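Local structure of NikO protein (Streptomyces tendae, 4FQD) at residues M148-T154 and L165-T171; A89-R94 and L115-N119. The protein is an enolpyruvyl transferase of the MurA subfamily, essential in nikkomycin biosynthesis, that probably takes the enolpyruvyl group from phosphoenolpyruvate. The protein carries 4 engineered substitutions. One frame throughout, in Å; residues are numbered along the deposited sequence.

Both contacts lie toward the periphery of the same half of the chain, with centres about 16 Å apart, and each mixes buried with exposed residues. Helix 112-118 borders both: Leu-115 and Arg-118 face the loop 89-94, while Val-116 and Ser-117 face contact 1. Contact 1 joins the end of helix 142-149 to a strand and the loop after it, through directed backbone hydrogen bonds over a small apolar interior. Contact 2 instead sets a loop against a helix end, where arginines and a tryptophan meet their neighbours mainly by packing, with flat groups laid against aliphatic carbons.

Contact 1: residues M148-T154 and L165-T171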
# COMPACT_ATOMS: atom_id res chain seq x y z
N MET A 148 -17.16 -9.34 -24.63
CA MET A 148 -17.69 -10.02 -25.80
C MET A 148 -18.74 -9.18 -26.51
O MET A 148 -18.92 -9.28 -27.72
CB MET A 148 -18.27 -11.39 -25.42
CG MET A 148 -17.22 -12.45 -25.16
SD MET A 148 -17.91 -14.05 -24.69
CE MET A 148 -18.52 -13.68 -23.04
N GLY A 149 -19.43 -8.34 -25.75
CA GLY A 149 -20.45 -7.45 -26.30
C GLY A 149 -19.87 -6.44 -27.27
O GLY A 149 -20.56 -6.00 -28.19
N ARG A 150 -18.61 -6.07 -27.06
CA ARG A 150 -17.95 -5.11 -27.93
C ARG A 150 -17.58 -5.73 -29.27
O ARG A 150 -17.29 -5.03 -30.23
CB ARG A 150 -16.70 -4.54 -27.26
CG ARG A 150 -16.95 -3.87 -25.93
CD ARG A 150 -15.90 -2.80 -25.67
NE ARG A 150 -15.85 -2.40 -24.27
CZ ARG A 150 -15.09 -1.42 -23.80
NH1 ARG A 150 -14.33 -0.73 -24.63
NH2 ARG A 150 -15.11 -1.12 -22.51
N PHE A 151 -17.57 -7.06 -29.31
CA PHE A 151 -17.27 -7.79 -30.54
C PHE A 151 -18.55 -8.14 -31.30
O PHE A 151 -18.51 -8.80 -32.33
CB PHE A 151 -16.47 -9.06 -30.24
CG PHE A 151 -15.06 -8.80 -29.77
CD1 PHE A 151 -14.81 -8.52 -28.44
CD2 PHE A 151 -14.00 -8.84 -30.66
CE1 PHE A 151 -13.52 -8.28 -28.00
CE2 PHE A 151 -12.71 -8.61 -30.22
CZ PHE A 151 -12.47 -8.33 -28.89
N GLY A 152 -19.69 -7.70 -30.77
CA GLY A 152 -20.96 -7.90 -31.43
C GLY A 152 -21.83 -9.00 -30.84
O GLY A 152 -22.89 -9.32 -31.38
N VAL A 153 -21.39 -9.59 -29.73
CA VAL A 153 -22.15 -10.65 -29.08
C VAL A 153 -23.35 -10.10 -28.32
O VAL A 153 -23.22 -9.17 -27.52
CB VAL A 153 -21.26 -11.47 -28.11
CG1 VAL A 153 -22.10 -12.47 -27.34
CG2 VAL A 153 -20.15 -12.16 -28.88
N THR A 154 -24.52 -10.66 -28.59
CA THR A 154 -25.76 -10.24 -27.94
C THR A 154 -26.11 -11.18 -26.79
O THR A 154 -25.96 -12.39 -26.90
CB THR A 154 -26.93 -10.18 -28.94
OG1 THR A 154 -26.59 -9.30 -30.02
CG2 THR A 154 -28.20 -9.68 -28.27
N LEU A 165 -25.90 -16.43 -25.21
CA LEU A 165 -25.08 -15.58 -26.07
C LEU A 165 -25.38 -15.85 -27.55
O LEU A 165 -25.55 -17.00 -27.95
CB LEU A 165 -23.59 -15.79 -25.79
CG LEU A 165 -23.11 -15.66 -24.34
CD1 LEU A 165 -21.60 -15.55 -24.29
CD2 LEU A 165 -23.75 -14.47 -23.65
N THR A 166 -25.44 -14.78 -28.34
CA THR A 166 -25.67 -14.90 -29.77
C THR A 166 -24.75 -13.96 -30.55
O THR A 166 -24.49 -12.84 -30.12
CB THR A 166 -27.13 -14.60 -30.15
OG1 THR A 166 -27.56 -13.41 -29.47
CG2 THR A 166 -28.04 -15.75 -29.75
N ALA A 167 -24.28 -14.43 -31.70
CA ALA A 167 -23.39 -13.63 -32.54
C ALA A 167 -23.39 -14.13 -33.99
O ALA A 167 -22.76 -15.14 -34.30
CB ALA A 167 -21.98 -13.63 -31.98
N GLN A 168 -24.09 -13.41 -34.86
CA GLN A 168 -24.11 -13.75 -36.28
C GLN A 168 -22.75 -13.47 -36.91
O GLN A 168 -22.27 -14.25 -37.74
CB GLN A 168 -25.19 -12.96 -37.01
CG GLN A 168 -26.49 -13.73 -37.18
CD GLN A 168 -26.29 -15.05 -37.90
OE1 GLN A 168 -26.29 -16.11 -37.29
NE2 GLN A 168 -26.13 -14.98 -39.22
N ARG A 169 -22.13 -12.36 -36.52
CA ARG A 169 -20.80 -12.02 -37.00
C ARG A 169 -20.03 -11.25 -35.93
O ARG A 169 -20.58 -10.39 -35.24
CB ARG A 169 -20.88 -11.20 -38.28
CG ARG A 169 -21.58 -9.86 -38.13
CD ARG A 169 -21.31 -8.94 -39.31
NE ARG A 169 -21.85 -7.61 -39.09
CZ ARG A 169 -21.19 -6.48 -39.35
NH1 ARG A 169 -19.96 -6.53 -39.84
NH2 ARG A 169 -21.76 -5.31 -39.11
N LEU A 170 -18.75 -11.58 -35.79
CA LEU A 170 -17.89 -10.90 -34.83
C LEU A 170 -17.13 -9.77 -35.51
O LEU A 170 -16.66 -9.92 -36.64
CB LEU A 170 -16.92 -11.89 -34.19
CG LEU A 170 -17.56 -13.05 -33.42
CD1 LEU A 170 -16.50 -14.01 -32.92
CD2 LEU A 170 -18.40 -12.52 -32.27
N THR A 171 -17.00 -8.65 -34.82
CA THR A 171 -16.30 -7.49 -35.36
C THR A 171 -15.17 -7.06 -34.43
O THR A 171 -15.31 -7.11 -33.21
CB THR A 171 -17.26 -6.31 -35.58
OG1 THR A 171 -17.91 -5.99 -34.35
CG2 THR A 171 -18.30 -6.65 -36.64
O HOH W 1 -16.91 -4.34 -32.59
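Val-153 is the bump that fits against the strand end and loop of 165-171. Its CG1 is anti to the backbone N (chi1 174°) and meets Leu-165 CB, while CG2 sits over the notch between Ala-167 CB, 3.9 Å away, and Leu-170 CD2, at 3.8 Å. The small alanine lets the branched chain come close, and Leu-170 lies side by side with it, pointing the same way. Val-116 of helix 112-118 packs on Val-153 and Ala-167 as well, so a beta-branched, wholly apolar residue suits the spot. Farther in, Met-148 bends at its last torsion and lays CE on Leu-165 CD1 (3.8 Å), the two chains crossing at about a right angle. The backbone turn behind these chains, after helix 142-149, is a Schellman motif: Val-153 N bonds to Met-148 O and Gly-152 N to Gly-149 O, with Gly-152 at positive phi. Phe-151 N is a second donor to Met-148 O. With that phi and Arg-169 O close by, the site suits a residue without a side chain. The chain then enters the antiparallel hairpin of strands 154-157 and 163-166. Thr-154 and Thr-166 form a hydrogen-bonded pair, with Thr-154 N to Thr-166 O at 2.7 Å and Thr-166 N to Thr-154 O at 2.8 Å. Thr-166 OG1 also gives its proton to Thr-154 O (3.2 Å), coming from above the carbonyl plane. At the far end Phe-151 O receives Thr-171 N at 2.9 Å, 33° out of the carbonyl plane. Thr-171 O lies obliquely by the Phe-151 ring at CD2, and the ring also touches Met-202 and Ile-175.

Contact 2: residues A89-R94 and L115-N119; sequences ASAWDR and LVSRN
Ala-89 turns its methyl toward Arg-118, whose long side chain extends from the end of helix 112-118 and runs alongside the turn of residues 89-92, its CD and NE near Trp-92 O and CB. The guanidinium presents a face to Ala-89 O. NH1 is modelled very close to that oxygen, but the angle is poor for a hydrogen bond and the short spacing is doubtful; the polar bond of NH1 is made to Ala-47 O. A small alanine lets the flat group come near, with CB 4.1 Å from Arg-118 NH2. Ser-90 points away from the helix, its OG held by Asp-88 OD1, as suits an exposed hydroxyl in a type I turn. Trp-92 then turns back toward the helix. Its CB lies 3.7 Å above the plane of the Arg-118 guanidinium, toward the rim, and the indole, carried by a CG anti to the backbone N (chi1 -161°), reaches Leu-115: CD2 is 3.7 Å from Trp-92 NE1 and 4.0 Å from CZ2. The ring also meets Phe-69 of helix 60-71 edge-to-face, so this large flat residue touches two helices of the inverse beta/alpha barrel. Asp-93 points away from helix 112-118, and its backbone bonds with Ala-72. Arg-94 bends at chi3 (67°), folding back over the helix end and sliding past Asn-119 in the opposite direction. Asn-119 CA sits 4.0 Å over the centre of its guanidinium face. With Trp-92 CB and Asn-119 CA over guanidinium faces and Leu-115 on the indole, the chemistry implies a junction held chiefly by van der Waals packing, though the positive charge of Arg-94 is probably welcome beside the negative C-terminal end of the helix.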
# COMPACT_ATOMS: atom_id res chain seq x y z
N ALA A 89 -9.71 -29.58 -30.33
CA ALA A 89 -11.07 -29.09 -30.51
C ALA A 89 -11.51 -29.14 -31.97
O ALA A 89 -12.42 -28.42 -32.37
CB ALA A 89 -11.19 -27.68 -29.97
N SER A 90 -10.85 -29.98 -32.76
CA SER A 90 -11.16 -30.10 -34.18
C SER A 90 -12.59 -30.58 -34.42
O SER A 90 -13.33 -30.00 -35.21
CB SER A 90 -10.18 -31.05 -34.87
OG SER A 90 -8.84 -30.61 -34.70
N ALA A 91 -12.98 -31.65 -33.73
CA ALA A 91 -14.29 -32.26 -33.93
C ALA A 91 -15.33 -31.72 -32.95
O ALA A 91 -16.34 -32.38 -32.69
CB ALA A 91 -14.19 -33.77 -33.82
N TRP A 92 -15.08 -30.53 -32.41
CA TRP A 92 -16.01 -29.89 -31.49
C TRP A 92 -17.31 -29.55 -32.23
O TRP A 92 -17.31 -28.69 -33.11
CB TRP A 92 -15.38 -28.62 -30.92
CG TRP A 92 -16.04 -28.12 -29.67
CD1 TRP A 92 -17.34 -27.74 -29.51
CD2 TRP A 92 -15.41 -27.91 -28.39
NE1 TRP A 92 -17.57 -27.33 -28.22
CE2 TRP A 92 -16.40 -27.43 -27.51
CE3 TRP A 92 -14.11 -28.10 -27.91
CZ2 TRP A 92 -16.12 -27.12 -26.18
CZ3 TRP A 92 -13.84 -27.80 -26.59
CH2 TRP A 92 -14.84 -27.32 -25.74
N ASP A 93 -18.40 -30.21 -31.86
CA ASP A 93 -19.68 -29.98 -32.52
C ASP A 93 -20.54 -28.98 -31.76
O ASP A 93 -20.05 -28.25 -30.89
CB ASP A 93 -20.43 -31.29 -32.76
CG ASP A 93 -20.72 -32.04 -31.47
OD1 ASP A 93 -21.22 -31.43 -30.50
OD2 ASP A 93 -20.45 -33.26 -31.43
N ARG A 94 -21.83 -28.96 -32.07
CA ARG A 94 -22.75 -28.02 -31.42
C ARG A 94 -23.93 -28.70 -30.75
O ARG A 94 -24.75 -29.36 -31.41
CB ARG A 94 -23.23 -26.96 -32.43
CG ARG A 94 -23.75 -27.53 -33.73
CD ARG A 94 -23.81 -26.46 -34.81
NE ARG A 94 -22.48 -26.00 -35.18
CZ ARG A 94 -22.24 -24.95 -35.96
NH1 ARG A 94 -23.25 -24.25 -36.46
NH2 ARG A 94 -20.99 -24.61 -36.25
N LEU A 115 -17.01 -21.11 -28.01
CA LEU A 115 -18.37 -21.55 -28.26
C LEU A 115 -19.13 -20.59 -29.17
O LEU A 115 -19.76 -21.00 -30.14
CB LEU A 115 -19.13 -21.72 -26.94
CG LEU A 115 -18.60 -22.77 -25.97
CD1 LEU A 115 -19.34 -22.69 -24.64
CD2 LEU A 115 -18.73 -24.17 -26.57
N VAL A 116 -19.06 -19.30 -28.85
CA VAL A 116 -19.82 -18.29 -29.58
C VAL A 116 -19.28 -18.08 -30.99
O VAL A 116 -20.00 -17.63 -31.88
CB VAL A 116 -19.85 -16.94 -28.81
CG1 VAL A 116 -18.57 -16.16 -29.03
CG2 VAL A 116 -21.06 -16.12 -29.23
N SER A 117 -18.02 -18.43 -31.20
CA SER A 117 -17.38 -18.23 -32.50
C SER A 117 -17.54 -19.45 -33.39
O SER A 117 -17.46 -19.35 -34.61
CB SER A 117 -15.89 -17.91 -32.31
OG SER A 117 -15.24 -17.81 -33.56
N ARG A 118 -17.76 -20.60 -32.77
CA ARG A 118 -17.87 -21.86 -33.50
C ARG A 118 -19.32 -22.20 -33.83
O ARG A 118 -19.61 -22.76 -34.89
CB ARG A 118 -17.24 -23.00 -32.70
CG ARG A 118 -16.68 -24.12 -33.56
CD ARG A 118 -16.08 -25.22 -32.71
NE ARG A 118 -15.02 -25.93 -33.42
CZ ARG A 118 -13.73 -25.80 -33.15
NH1 ARG A 118 -12.83 -26.48 -33.85
NH2 ARG A 118 -13.33 -25.02 -32.16
N ASN A 119 -20.22 -21.87 -32.91
CA ASN A 119 -21.63 -22.24 -33.07
C ASN A 119 -22.54 -21.04 -33.25
O ASN A 119 -23.69 -21.18 -33.67
CB ASN A 119 -22.09 -23.07 -31.87
CG ASN A 119 -21.20 -24.27 -31.61
OD1 ASN A 119 -20.54 -24.77 -32.52
ND2 ASN A 119 -21.19 -24.74 -30.37